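Local coordinates for SPCU (Pseudomonas aeruginosa, PDB 4AKX), which serves as the dimeric type III secretion chaperone that binds the phospholipase toxin ExoU, probably preparing it for export, at residues G39-V44 / V85-A90; A72-A77 / D105-G110; L48-L53 / P116-T121; D18-L23 / E30-R35; D3-Q8 / A99-H104. One frame throughout, in Å; residues are numbered along the deposited sequence.

In the fold
Helix 2-7 opens the chain, and contact 5 sets it against helix 97-118, closing the widest loop of the five. Nested inside that loop, contact 4 pairs strands 20-25 and 31-35 as a hairpin. Strand 39-48 follows beside 31-35, and contact 1, also nested within contact 5, joins it to the later strand 83-91. Contact 2 crosses contact 1: it ties the lead-in to strand 75-78 to the middle of helix 97-118. Contact 3 brings the loop before helix 55-63 to the C-terminal end of the same long helix; it encloses contact 2 and crosses contacts 1 and 5. Contacts 3 and 5 lie on opposite sides of the chain's centre.

Contact 1: residues G39-V44 / V85-A90; sequences GWLFVV and VLWAEA
Strands 39-48 and 83-91 are antiparallel neighbours in the five-stranded sheet of this alpha+beta secretion chaperone. Six backbone bonds join the segments through the hydrogen-bonded pairs Trp-40/Ala-90, Phe-42/Ala-88 and Val-44/Leu-86. They are straightest at the last pair, where Val-44 N reaches Leu-86 O at 2.7 Å (166° at the hydrogen). Phe-42 N to Ala-88 O is weak. The face bearing Phe-42, Val-44, Leu-86, Ala-88 and Ala-90 is buried under helix 97-118, whose Leu-100 and Leu-103 lie on Ala-88 and Ala-90. Ala-90 CB sits over one face of the Phe-42 ring, 4.1 Å from Phe-42 CZ, and Trp-5 also meets that ring. On the other face Leu-41 and Val-43 are buried, but Trp-87 and Glu-89 are partly exposed, and the second subunit and ExoU pack there. Trp-87 NE1 donates to Asn-65 O of the second subunit, while Arg-5 of ExoU makes a cation-pi contact with the indole. Val-43 CG2 packs 3.8 Å from Trp-87 CB. The crowded chi1 of Trp-87 (65°), with CG between backbone N and carbonyl carbon, places the indole so that Trp-87 CE3 lies 3.6 Å from Leu-41 CD2.

Contact 2: residues A72-A77 / D105-G110; sequences APVKLA and DRLREG
The guanidinium of Arg-106 carries the carbonyl oxygen of Ala-72 over one face, 3.0 Å above the plane and displaced toward the rim. Ala-72 O comes to 3.1 Å from Arg-106 NH1, yet from above the group, at an angle too poor for a hydrogen bond; the contact is probably electrostatic. Pro-73 approaches the same group obliquely, with CD 3.7 Å from Arg-106 NH1, and its ring crosses the arginine chain at about a right angle. A bend at chi2 (145°) followed by an extended end carries the guanidinium off the helix to this loop, which has a cis peptide before Pro-73. Here the lead-in to strand 75-78, the outermost strand of the sheet on this side within the chain, meets the middle of helix 97-118, which packs across the sheet. The apolar part is buried: Val-74 points toward the helix and sets CG2 3.3 Å from Leu-107 CD2. Leu-107 continues over the sheet to Phe-42, Val-44 and Leu-86. Val-74 CG2 also lies 3.9 Å from Arg-106 CB, so the base of the arginine belongs to the apolar patch. Turned away from the helix, Lys-75 folds back: NZ donates to Pro-73 O at 3.1 Å, in the carbonyl plane, and the side chain makes a cation-pi contact with Trp-87. Beyond it, Leu-76 O accepts a bond from Asn-65 ND2 of the second subunit.

Contact 3: residues L48-L53 / P116-T121; sequences LVPSGL and PLLEPT
Neither segment has regular secondary structure throughout. Residues 48-51 run extended, and Gly-52, with positive phi (60°), turns the chain before Leu-53 and helix 55-63. On the other side, helix 97-118 ends in a weakly bonded, kinked turn. Thr-121 N bonds back to Leu-118 O at 2.7 Å, in a tight turn beyond the helix. Pro-50 CA and Leu-118 CA, the nearest alpha-carbons across the contact, are 6.6 Å apart, so side chains do the bridging. Pro-50 points toward the helix end, its ring crossing Leu-118 obliquely with CG 3.9 Å from Leu-118 CB. Further on, Leu-53 and Thr-121 meet at about a right angle, and Leu-53 CD2 touches both branches of the threonine. The methyl, anti to the backbone N, brings Thr-121 CG2 to 3.8 Å from Leu-53 CD2, and it also faces the carbonyl oxygen of Gly-52. The hydroxyl, also beside Leu-53 CD2, donates to Leu-117: Thr-121 OG1 to Leu-117 O is 3.1 Å, in the carbonyl plane. That bond is consistent with the modelled rotamer, although Thr-121 is exposed and poorly ordered. Ser-51, directed away, bonds through OG to Asn-630 ND2 of ExoU, and Val-49 O accepts from Arg-606 of the same toxin chain. This is a small, mostly side-chain surface contact between the strand-to-helix loop and the weakly bonded, kinked C-terminal turn of helix 97-118, beside residues that bind ExoU.

Contact 4: residues D18-L23 / E30-R35; sequences DATLRL and ELVMER
Glu-30 opens the segment with CG anti to the backbone N, its chain extended and crossing Arg-22 obliquely. Its OE2 lies near the plane of the guanidinium, at the edge, but the salt bridge from Glu-30 OE2 to Arg-22 NE is long (3.8 Å), and OE2 is also hydrogen-bonded to Ser-38 OG of ExoU. Leu-31 makes a hydrogen-bonded pair with Leu-23, Leu-31 N meeting Leu-23 O at 2.7 Å, and its side chain turns to Trp-5, His-104 and Leu-107 on the buried face. Val-32, on the reverse face, divides its branches: CG1 touches Thr-20 CG2 at 3.6 Å, while CG2 runs beside Arg-22 NE. At Met-33, a selenomethionine, the bond from N to Leu-21 O is almost straight (178°). In return Leu-21 N binds Met-33 O from above the carbonyl plane. The Met-33 side chain lies on the buried face with Leu-21 and Leu-23, near Trp-40 and Phe-42. Glu-34 closes in through its backbone, CA 3.4 Å from Ala-19 O in a CA-H...O contact. Arg-35 leads its end away to a salt bridge with Asp-92. This is a beta hairpin at the sheet margin, where Leu-23 pairs with an antiparallel ExoU strand and continues the sheet into the toxin.

Contact 5: residues D3-Q8 / A99-H104; sequences DTWLAQ and ALNRLH
Two hydrogen bonds converge on one atom, Asn-101 OD1. Trp-5 NE1 donates to Asn-101 OD1 at 2.9 Å, from well above the plane of the amide carbonyl, and the oxygen lies somewhat out of the indole plane. Gln-8 arrives tip to tip with its amide nearly coplanar with that of Asn-101, and Gln-8 NE2 gives Asn-101 OD1 a second bond of 3.1 Å. OD1 thus takes one good-length bond from Trp-5 and a weak one from Gln-8, on the outer side of the contact, where Gln-8 is exposed. The CH-pi interaction is made by Leu-100, whose CB stands 3.6 Å from the centroid of the five-membered ring of Trp-5, over the face. Leu-100 CD1 adds packing at the root of the indole, 3.5 Å from Trp-5 CB. Trp-5 points toward the long helix, and CG anti to the backbone N (chi1 180°) carries the indole on toward Leu-100. Aromatic contact is oblique: the six-membered ring of Trp-5 and the His-104 ring have planes 61° apart, and Trp-5 CZ2 lies 3.7 Å from His-104 ND1. Trp-9 also meets the indole, edge-to-face. Trp-5 makes most of the contact, packing the short N-terminal helix, its axis 10.8 Å away and inclined at 68°, against helix 97-118, which lies on the antiparallel sheet of the chaperone.

Contact 1: residues G39-V44 / V85-A90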
# COMPACT_ATOMS: atom_id res chain seq x y z
N GLY A 39 15.55 -16.15 -13.20
CA GLY A 39 15.82 -14.78 -12.78
C GLY A 39 16.02 -14.66 -11.29
O GLY A 39 15.72 -15.59 -10.54
N TRP A 40 16.56 -13.53 -10.87
CA TRP A 40 16.76 -13.23 -9.46
C TRP A 40 15.76 -12.19 -9.00
O TRP A 40 15.28 -11.39 -9.79
CB TRP A 40 18.16 -12.69 -9.27
CG TRP A 40 19.24 -13.72 -9.46
CD1 TRP A 40 19.81 -14.16 -10.66
CD2 TRP A 40 19.97 -14.42 -8.42
NE1 TRP A 40 20.80 -15.08 -10.42
CE2 TRP A 40 20.94 -15.29 -9.10
CE3 TRP A 40 19.93 -14.41 -7.03
CZ2 TRP A 40 21.79 -16.11 -8.40
CZ3 TRP A 40 20.79 -15.25 -6.33
CH2 TRP A 40 21.70 -16.08 -7.00
N LEU A 41 15.48 -12.16 -7.70
CA LEU A 41 14.55 -11.23 -7.13
C LEU A 41 15.32 -10.34 -6.17
O LEU A 41 15.77 -10.83 -5.13
CB LEU A 41 13.52 -12.02 -6.34
CG LEU A 41 12.10 -11.51 -6.09
CD1 LEU A 41 11.43 -12.33 -5.00
CD2 LEU A 41 12.10 -10.07 -5.69
N PHE A 42 15.48 -9.04 -6.49
CA PHE A 42 16.14 -8.12 -5.54
C PHE A 42 15.08 -7.52 -4.66
O PHE A 42 14.00 -7.20 -5.14
CB PHE A 42 16.95 -6.99 -6.20
CG PHE A 42 17.97 -7.46 -7.21
CD1 PHE A 42 18.43 -8.78 -7.21
CD2 PHE A 42 18.49 -6.58 -8.15
CE1 PHE A 42 19.33 -9.21 -8.16
CE2 PHE A 42 19.41 -7.01 -9.09
CZ PHE A 42 19.82 -8.33 -9.09
N VAL A 43 15.43 -7.30 -3.39
CA VAL A 43 14.49 -6.89 -2.36
C VAL A 43 15.22 -6.03 -1.34
O VAL A 43 16.35 -6.31 -0.96
CB VAL A 43 13.98 -8.11 -1.57
CG1 VAL A 43 13.16 -7.67 -0.38
CG2 VAL A 43 13.18 -9.05 -2.45
N VAL A 44 14.55 -5.02 -0.83
CA VAL A 44 15.10 -4.20 0.22
C VAL A 44 14.05 -4.06 1.33
O VAL A 44 12.85 -3.97 1.08
CB VAL A 44 15.59 -2.86 -0.34
CG1 VAL A 44 15.72 -1.81 0.75
CG2 VAL A 44 16.93 -3.07 -1.00
N VAL A 85 8.45 -3.88 2.11
CA VAL A 85 9.51 -4.37 1.25
C VAL A 85 9.45 -3.64 -0.09
O VAL A 85 8.36 -3.35 -0.60
CB VAL A 85 9.36 -5.88 1.01
CG1 VAL A 85 10.18 -6.31 -0.18
CG2 VAL A 85 9.77 -6.66 2.24
N LEU A 86 10.61 -3.31 -0.63
CA LEU A 86 10.67 -2.81 -1.96
C LEU A 86 11.31 -3.92 -2.70
O LEU A 86 12.25 -4.51 -2.19
CB LEU A 86 11.58 -1.62 -2.02
CG LEU A 86 10.99 -0.33 -1.51
CD1 LEU A 86 12.09 0.67 -1.16
CD2 LEU A 86 10.08 0.25 -2.56
N TRP A 87 10.83 -4.24 -3.88
CA TRP A 87 11.47 -5.31 -4.64
C TRP A 87 11.39 -5.07 -6.08
O TRP A 87 10.56 -4.29 -6.53
CB TRP A 87 10.85 -6.66 -4.32
CG TRP A 87 9.41 -6.80 -4.73
CD1 TRP A 87 8.29 -6.39 -4.00
CD2 TRP A 87 8.87 -7.42 -5.91
NE1 TRP A 87 7.12 -6.71 -4.66
CE2 TRP A 87 7.40 -7.34 -5.80
CE3 TRP A 87 9.42 -8.02 -7.02
CZ2 TRP A 87 6.55 -7.83 -6.77
CZ3 TRP A 87 8.54 -8.53 -8.02
CH2 TRP A 87 7.15 -8.43 -7.89
N ALA A 88 12.27 -5.73 -6.83
CA ALA A 88 12.21 -5.77 -8.29
C ALA A 88 12.61 -7.14 -8.70
O ALA A 88 13.10 -7.90 -7.88
CB ALA A 88 13.16 -4.75 -8.91
N GLU A 89 12.48 -7.42 -9.98
CA GLU A 89 12.64 -8.75 -10.49
C GLU A 89 13.57 -8.68 -11.67
O GLU A 89 13.24 -8.08 -12.70
CB GLU A 89 11.27 -9.27 -10.93
CG GLU A 89 11.28 -10.45 -11.88
CD GLU A 89 11.98 -11.66 -11.29
OE1 GLU A 89 12.72 -11.48 -10.30
OE2 GLU A 89 11.79 -12.79 -11.82
N ALA A 90 14.75 -9.24 -11.51
CA ALA A 90 15.71 -9.30 -12.61
C ALA A 90 15.66 -10.65 -13.30
O ALA A 90 15.88 -11.68 -12.68
CB ALA A 90 17.10 -9.06 -12.08

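Contact 2: residues A72-A77 / D105-G110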
# COMPACT_ATOMS: atom_id res chain seq x y z
N ALA A 72 9.88 3.14 -11.05
CA ALA A 72 9.52 1.94 -11.79
C ALA A 72 10.78 1.23 -12.33
O ALA A 72 11.75 1.89 -12.70
CB ALA A 72 8.55 2.27 -12.90
N PRO A 73 10.77 -0.12 -12.37
CA PRO A 73 9.67 -1.00 -12.00
C PRO A 73 9.64 -1.50 -10.56
O PRO A 73 8.88 -2.42 -10.27
CB PRO A 73 9.88 -2.20 -12.91
CG PRO A 73 11.35 -2.24 -13.12
CD PRO A 73 11.77 -0.81 -13.21
N VAL A 74 10.43 -0.90 -9.66
CA VAL A 74 10.44 -1.34 -8.25
C VAL A 74 9.05 -1.26 -7.64
O VAL A 74 8.35 -0.25 -7.83
CB VAL A 74 11.31 -0.41 -7.40
CG1 VAL A 74 10.87 -0.46 -5.94
CG2 VAL A 74 12.80 -0.71 -7.57
N LYS A 75 8.67 -2.28 -6.87
CA LYS A 75 7.36 -2.29 -6.20
C LYS A 75 7.45 -2.29 -4.70
O LYS A 75 8.44 -2.72 -4.12
CB LYS A 75 6.53 -3.45 -6.67
CG LYS A 75 6.09 -3.24 -8.11
CD LYS A 75 5.80 -4.58 -8.77
CE LYS A 75 6.56 -4.76 -10.08
NZ LYS A 75 7.92 -5.33 -9.82
N LEU A 76 6.41 -1.76 -4.07
CA LEU A 76 6.32 -1.73 -2.65
C LEU A 76 5.25 -2.72 -2.22
O LEU A 76 4.16 -2.73 -2.81
CB LEU A 76 5.94 -0.34 -2.21
CG LEU A 76 6.21 -0.04 -0.75
CD1 LEU A 76 6.32 1.45 -0.55
CD2 LEU A 76 5.04 -0.57 0.01
N ALA A 77 5.57 -3.55 -1.21
CA ALA A 77 4.63 -4.57 -0.73
C ALA A 77 4.95 -4.88 0.68
O ALA A 77 5.92 -4.34 1.24
CB ALA A 77 4.71 -5.84 -1.55
N ASP A 105 19.81 0.98 -7.79
CA ASP A 105 19.72 2.40 -7.40
C ASP A 105 18.32 2.87 -7.07
O ASP A 105 18.13 3.77 -6.24
CB ASP A 105 20.31 3.30 -8.48
CG ASP A 105 21.75 3.65 -8.21
OD1 ASP A 105 22.34 3.10 -7.25
OD2 ASP A 105 22.31 4.47 -8.98
N ARG A 106 17.34 2.30 -7.76
CA ARG A 106 15.98 2.70 -7.57
C ARG A 106 15.51 2.16 -6.25
O ARG A 106 14.80 2.85 -5.51
CB ARG A 106 15.11 2.20 -8.72
CG ARG A 106 15.17 3.11 -9.93
CD ARG A 106 15.10 2.32 -11.22
NE ARG A 106 15.03 3.20 -12.38
CZ ARG A 106 14.77 2.77 -13.62
NH1 ARG A 106 14.55 1.48 -13.85
NH2 ARG A 106 14.72 3.63 -14.63
N LEU A 107 15.97 0.95 -5.91
CA LEU A 107 15.72 0.41 -4.59
C LEU A 107 16.32 1.30 -3.49
O LEU A 107 15.64 1.64 -2.53
CB LEU A 107 16.20 -1.04 -4.47
CG LEU A 107 15.62 -2.12 -5.39
CD1 LEU A 107 16.40 -3.42 -5.27
CD2 LEU A 107 14.15 -2.39 -5.11
N ARG A 108 17.58 1.73 -3.63
CA ARG A 108 18.19 2.59 -2.59
C ARG A 108 17.49 3.96 -2.50
O ARG A 108 17.28 4.50 -1.41
CB ARG A 108 19.71 2.72 -2.80
CG ARG A 108 20.42 1.39 -3.07
CD ARG A 108 21.82 1.52 -3.71
NE ARG A 108 22.70 2.49 -3.03
CZ ARG A 108 23.50 2.20 -2.01
NH1 ARG A 108 23.53 0.96 -1.52
NH2 ARG A 108 24.24 3.14 -1.45
N GLU A 109 17.05 4.47 -3.64
CA GLU A 109 16.35 5.75 -3.69
C GLU A 109 15.01 5.62 -2.97
O GLU A 109 14.61 6.52 -2.21
CB GLU A 109 16.14 6.17 -5.14
CG GLU A 109 15.50 7.54 -5.31
CD GLU A 109 15.03 7.79 -6.75
OE1 GLU A 109 15.66 7.25 -7.70
OE2 GLU A 109 14.04 8.54 -6.92
N GLY A 110 14.35 4.49 -3.20
CA GLY A 110 13.06 4.23 -2.59
C GLY A 110 13.20 4.10 -1.09
O GLY A 110 12.39 4.65 -0.33

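Contact 3: residues L48-L53 / P116-T121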
# COMPACT_ATOMS: atom_id res chain seq x y z
N LEU A 48 8.85 -3.57 9.78
CA LEU A 48 7.44 -3.93 9.91
C LEU A 48 6.58 -2.69 9.76
O LEU A 48 6.90 -1.64 10.31
CB LEU A 48 7.16 -4.58 11.28
CG LEU A 48 7.83 -5.92 11.55
CD1 LEU A 48 7.47 -6.50 12.90
CD2 LEU A 48 7.51 -6.93 10.46
N VAL A 49 5.48 -2.83 9.03
CA VAL A 49 4.53 -1.76 8.90
C VAL A 49 4.12 -1.24 10.27
O VAL A 49 3.83 -2.02 11.20
CB VAL A 49 3.29 -2.19 8.11
CG1 VAL A 49 2.31 -1.04 8.03
CG2 VAL A 49 3.67 -2.59 6.71
N PRO A 50 4.17 0.08 10.44
CA PRO A 50 3.83 0.66 11.73
C PRO A 50 2.34 0.75 11.88
O PRO A 50 1.61 0.80 10.88
CB PRO A 50 4.40 2.08 11.65
CG PRO A 50 5.30 2.09 10.47
CD PRO A 50 4.77 1.06 9.53
N SER A 51 1.90 0.73 13.14
CA SER A 51 0.53 1.00 13.54
C SER A 51 0.31 2.50 13.49
O SER A 51 1.25 3.27 13.63
CB SER A 51 0.34 0.48 14.97
OG SER A 51 -0.88 0.92 15.54
N GLY A 52 -0.93 2.91 13.28
CA GLY A 52 -1.29 4.33 13.29
C GLY A 52 -0.61 5.25 12.27
O GLY A 52 -0.27 6.37 12.59
N LEU A 53 -0.41 4.79 11.05
CA LEU A 53 0.09 5.69 10.02
C LEU A 53 -1.00 6.70 9.64
O LEU A 53 -2.17 6.36 9.64
CB LEU A 53 0.51 4.90 8.77
CG LEU A 53 1.91 4.26 8.73
CD1 LEU A 53 2.26 3.90 7.29
CD2 LEU A 53 2.98 5.16 9.30
N PRO A 116 12.41 7.46 6.36
CA PRO A 116 12.11 8.40 7.47
C PRO A 116 10.60 8.55 7.77
O PRO A 116 10.25 8.99 8.86
CB PRO A 116 12.69 9.73 6.99
CG PRO A 116 13.57 9.40 5.83
CD PRO A 116 13.00 8.16 5.20
N LEU A 117 9.73 8.18 6.81
CA LEU A 117 8.29 8.22 7.02
C LEU A 117 7.76 7.23 8.08
O LEU A 117 6.66 7.41 8.61
CB LEU A 117 7.56 7.92 5.73
CG LEU A 117 7.95 8.68 4.47
CD1 LEU A 117 7.20 8.06 3.29
CD2 LEU A 117 7.61 10.15 4.62
N LEU A 118 8.49 6.16 8.33
CA LEU A 118 8.03 5.13 9.26
C LEU A 118 8.57 5.36 10.67
O LEU A 118 7.81 5.46 11.62
CB LEU A 118 8.46 3.75 8.78
CG LEU A 118 7.98 3.21 7.43
CD1 LEU A 118 8.15 4.19 6.29
CD2 LEU A 118 8.75 1.94 7.11
N GLU A 119 9.89 5.42 10.78
CA GLU A 119 10.59 5.66 12.04
C GLU A 119 9.91 6.71 12.95
O GLU A 119 9.51 6.38 14.07
CB GLU A 119 12.03 6.06 11.75
CG GLU A 119 12.96 6.07 12.95
CD GLU A 119 14.31 6.67 12.60
OE1 GLU A 119 14.60 6.83 11.39
OE2 GLU A 119 15.09 7.00 13.53
N PRO A 120 9.81 7.97 12.47
CA PRO A 120 9.10 9.05 13.19
C PRO A 120 7.64 8.77 13.50
O PRO A 120 6.96 9.62 14.09
CB PRO A 120 9.22 10.23 12.22
CG PRO A 120 10.55 10.02 11.59
CD PRO A 120 10.65 8.52 11.39
N THR A 121 7.15 7.59 13.11
CA THR A 121 5.84 7.14 13.56
C THR A 121 5.99 6.08 14.66
O THR A 121 6.66 6.33 15.68
CB THR A 121 4.99 6.59 12.39
OG1 THR A 121 5.03 7.50 11.29
CG2 THR A 121 3.54 6.39 12.83

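Contact 4: residues D18-L23 / E30-R35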
# COMPACT_ATOMS: atom_id res chain seq x y z
N ASP A 18 22.78 -21.73 -3.16
CA ASP A 18 21.40 -22.04 -2.83
C ASP A 18 20.49 -20.79 -2.88
O ASP A 18 20.63 -19.95 -3.79
CB ASP A 18 21.31 -22.74 -1.47
CG ASP A 18 21.96 -24.13 -1.49
OD1 ASP A 18 22.28 -24.62 -2.60
OD2 ASP A 18 22.15 -24.73 -0.41
N ALA A 19 19.58 -20.66 -1.92
CA ALA A 19 18.41 -19.80 -2.08
C ALA A 19 18.67 -18.28 -2.10
O ALA A 19 18.30 -17.57 -3.09
CB ALA A 19 17.36 -20.14 -1.02
N THR A 20 19.31 -17.78 -1.02
CA THR A 20 19.30 -16.36 -0.72
C THR A 20 20.71 -15.85 -0.58
O THR A 20 21.43 -16.29 0.29
CB THR A 20 18.58 -16.12 0.62
OG1 THR A 20 17.24 -16.60 0.55
CG2 THR A 20 18.56 -14.65 0.96
N LEU A 21 21.12 -14.90 -1.41
CA LEU A 21 22.35 -14.15 -1.15
C LEU A 21 22.03 -12.76 -0.63
O LEU A 21 20.95 -12.21 -0.88
CB LEU A 21 23.24 -14.06 -2.37
CG LEU A 21 23.58 -15.39 -3.04
CD1 LEU A 21 24.40 -15.18 -4.30
CD2 LEU A 21 24.29 -16.34 -2.08
N ARG A 22 22.96 -12.21 0.12
CA ARG A 22 22.74 -10.95 0.76
C ARG A 22 23.96 -10.11 0.56
O ARG A 22 25.07 -10.51 0.90
CB ARG A 22 22.54 -11.16 2.24
CG ARG A 22 21.14 -11.58 2.63
CD ARG A 22 20.87 -11.22 4.07
NE ARG A 22 19.45 -11.16 4.34
CZ ARG A 22 18.74 -12.21 4.70
NH1 ARG A 22 19.34 -13.39 4.85
NH2 ARG A 22 17.43 -12.10 4.90
N LEU A 23 23.76 -8.94 -0.02
CA LEU A 23 24.84 -8.02 -0.30
C LEU A 23 24.67 -6.86 0.63
O LEU A 23 23.59 -6.34 0.74
CB LEU A 23 24.70 -7.52 -1.71
CG LEU A 23 25.58 -8.14 -2.76
CD1 LEU A 23 25.53 -9.63 -2.62
CD2 LEU A 23 25.09 -7.74 -4.13
N GLU A 30 21.05 -3.20 3.02
CA GLU A 30 21.39 -4.54 2.58
C GLU A 30 20.48 -4.95 1.42
O GLU A 30 19.32 -4.59 1.41
CB GLU A 30 21.19 -5.48 3.73
CG GLU A 30 21.15 -6.95 3.38
CD GLU A 30 21.47 -7.81 4.59
OE1 GLU A 30 20.86 -7.59 5.65
OE2 GLU A 30 22.36 -8.68 4.49
N LEU A 31 21.02 -5.67 0.44
CA LEU A 31 20.23 -6.16 -0.68
C LEU A 31 20.07 -7.69 -0.65
O LEU A 31 21.05 -8.42 -0.73
CB LEU A 31 20.86 -5.73 -1.99
CG LEU A 31 20.24 -6.14 -3.33
CD1 LEU A 31 18.81 -5.66 -3.42
CD2 LEU A 31 21.03 -5.55 -4.48
N VAL A 32 18.84 -8.16 -0.49
CA VAL A 32 18.56 -9.57 -0.45
C VAL A 32 18.20 -10.00 -1.86
O VAL A 32 17.30 -9.42 -2.48
CB VAL A 32 17.32 -9.85 0.42
CG1 VAL A 32 17.10 -11.35 0.54
CG2 VAL A 32 17.45 -9.23 1.80
N MSE A 33 18.86 -11.03 -2.35
CA MSE A 33 18.47 -11.56 -3.64
C MSE A 33 18.21 -13.00 -3.53
O MSE A 33 19.15 -13.78 -3.36
CB MSE A 33 19.57 -11.42 -4.65
CG MSE A 33 20.69 -10.51 -4.21
SE MSE A 33 22.15 -10.93 -5.47
CE MSE A 33 23.36 -11.83 -4.22
N GLU A 34 16.93 -13.38 -3.65
CA GLU A 34 16.55 -14.78 -3.81
C GLU A 34 16.83 -15.22 -5.24
O GLU A 34 17.21 -14.41 -6.06
CB GLU A 34 15.08 -15.01 -3.48
CG GLU A 34 14.82 -16.45 -3.02
CD GLU A 34 13.49 -17.03 -3.53
OE1 GLU A 34 12.50 -16.27 -3.63
OE2 GLU A 34 13.44 -18.26 -3.80
N ARG A 35 16.67 -16.49 -5.52
CA ARG A 35 16.79 -16.95 -6.89
C ARG A 35 15.54 -17.70 -7.33
O ARG A 35 14.93 -18.43 -6.54
CB ARG A 35 18.06 -17.79 -7.06
CG ARG A 35 18.12 -18.62 -8.33
CD ARG A 35 18.21 -17.77 -9.60
NE ARG A 35 18.61 -18.58 -10.76
CZ ARG A 35 18.90 -18.09 -11.97
NH1 ARG A 35 18.80 -16.79 -12.22
NH2 ARG A 35 19.28 -18.91 -12.94

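Contact 5: residues D3-Q8 / A99-H104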
# COMPACT_ATOMS: atom_id res chain seq x y z
N ASP A 3 26.57 -12.71 -12.77
CA ASP A 3 27.94 -12.94 -12.36
C ASP A 3 28.88 -11.82 -12.81
O ASP A 3 29.82 -11.47 -12.12
CB ASP A 3 28.39 -14.28 -12.93
CG ASP A 3 29.68 -14.78 -12.32
OD1 ASP A 3 29.89 -14.67 -11.08
OD2 ASP A 3 30.47 -15.33 -13.10
N THR A 4 28.63 -11.25 -13.97
CA THR A 4 29.37 -10.06 -14.36
C THR A 4 28.87 -8.76 -13.70
O THR A 4 29.59 -7.78 -13.65
CB THR A 4 29.42 -9.85 -15.87
OG1 THR A 4 29.90 -8.53 -16.13
CG2 THR A 4 28.05 -9.99 -16.47
N TRP A 5 27.63 -8.75 -13.23
CA TRP A 5 27.16 -7.68 -12.38
C TRP A 5 27.86 -7.70 -11.05
O TRP A 5 28.39 -6.70 -10.59
CB TRP A 5 25.67 -7.79 -12.18
CG TRP A 5 25.11 -6.70 -11.29
CD1 TRP A 5 24.98 -5.34 -11.59
CD2 TRP A 5 24.57 -6.85 -9.94
NE1 TRP A 5 24.43 -4.67 -10.53
CE2 TRP A 5 24.16 -5.51 -9.52
CE3 TRP A 5 24.39 -7.92 -9.08
CZ2 TRP A 5 23.60 -5.28 -8.28
CZ3 TRP A 5 23.84 -7.67 -7.82
CH2 TRP A 5 23.46 -6.39 -7.43
N LEU A 6 27.86 -8.86 -10.42
CA LEU A 6 28.72 -9.11 -9.27
C LEU A 6 30.18 -8.71 -9.52
O LEU A 6 30.76 -7.94 -8.76
CB LEU A 6 28.66 -10.58 -8.88
CG LEU A 6 27.43 -11.03 -8.11
CD1 LEU A 6 27.49 -12.52 -7.89
CD2 LEU A 6 27.32 -10.32 -6.77
N ALA A 7 30.76 -9.24 -10.60
CA ALA A 7 32.19 -9.14 -10.85
C ALA A 7 32.77 -7.76 -10.52
O ALA A 7 33.89 -7.66 -10.05
CB ALA A 7 32.48 -9.52 -12.29
N GLN A 8 31.98 -6.71 -10.73
CA GLN A 8 32.48 -5.35 -10.55
C GLN A 8 32.79 -4.95 -9.10
O GLN A 8 33.19 -3.81 -8.84
CB GLN A 8 31.52 -4.32 -11.20
CG GLN A 8 30.14 -4.23 -10.57
CD GLN A 8 29.14 -3.47 -11.42
OE1 GLN A 8 29.46 -2.94 -12.49
NE2 GLN A 8 27.91 -3.41 -10.95
N ALA A 99 21.40 -2.45 -16.56
CA ALA A 99 20.04 -2.58 -16.08
C ALA A 99 19.94 -2.97 -14.62
O ALA A 99 19.14 -2.39 -13.88
CB ALA A 99 19.25 -3.53 -16.95
N LEU A 100 20.71 -3.97 -14.19
CA LEU A 100 20.75 -4.36 -12.75
C LEU A 100 21.23 -3.21 -11.87
O LEU A 100 20.65 -2.94 -10.83
CB LEU A 100 21.62 -5.59 -12.48
CG LEU A 100 21.23 -6.84 -13.26
CD1 LEU A 100 22.26 -7.93 -13.07
CD2 LEU A 100 19.86 -7.31 -12.83
N ASN A 101 22.25 -2.50 -12.33
CA ASN A 101 22.67 -1.30 -11.66
C ASN A 101 21.57 -0.28 -11.45
O ASN A 101 21.53 0.36 -10.39
CB ASN A 101 23.85 -0.69 -12.36
CG ASN A 101 25.11 -1.36 -11.97
OD1 ASN A 101 25.20 -1.89 -10.86
ND2 ASN A 101 26.05 -1.43 -12.87
N ARG A 102 20.67 -0.15 -12.42
CA ARG A 102 19.47 0.67 -12.26
C ARG A 102 18.54 0.17 -11.15
O ARG A 102 18.27 0.89 -10.19
CB ARG A 102 18.72 0.83 -13.57
CG ARG A 102 19.19 2.03 -14.38
CD ARG A 102 18.23 2.38 -15.51
NE ARG A 102 18.46 1.58 -16.72
CZ ARG A 102 19.55 1.68 -17.49
NH1 ARG A 102 20.53 2.53 -17.20
NH2 ARG A 102 19.66 0.90 -18.57
N LEU A 103 18.04 -1.06 -11.29
CA LEU A 103 17.21 -1.64 -10.23
C LEU A 103 17.80 -1.28 -8.88
O LEU A 103 17.15 -0.66 -8.06
CB LEU A 103 17.11 -3.16 -10.37
CG LEU A 103 16.33 -3.73 -11.56
CD1 LEU A 103 16.43 -5.24 -11.63
CD2 LEU A 103 14.87 -3.28 -11.53
N HIS A 104 19.07 -1.61 -8.68
CA HIS A 104 19.67 -1.41 -7.39
C HIS A 104 19.48 0.01 -6.92
O HIS A 104 19.00 0.23 -5.80
CB HIS A 104 21.12 -1.79 -7.43
CG HIS A 104 21.73 -1.98 -6.07
ND1 HIS A 104 22.96 -2.48 -5.90
CD2 HIS A 104 21.23 -1.71 -4.80
CE1 HIS A 104 23.24 -2.54 -4.58
NE2 HIS A 104 22.18 -2.08 -3.91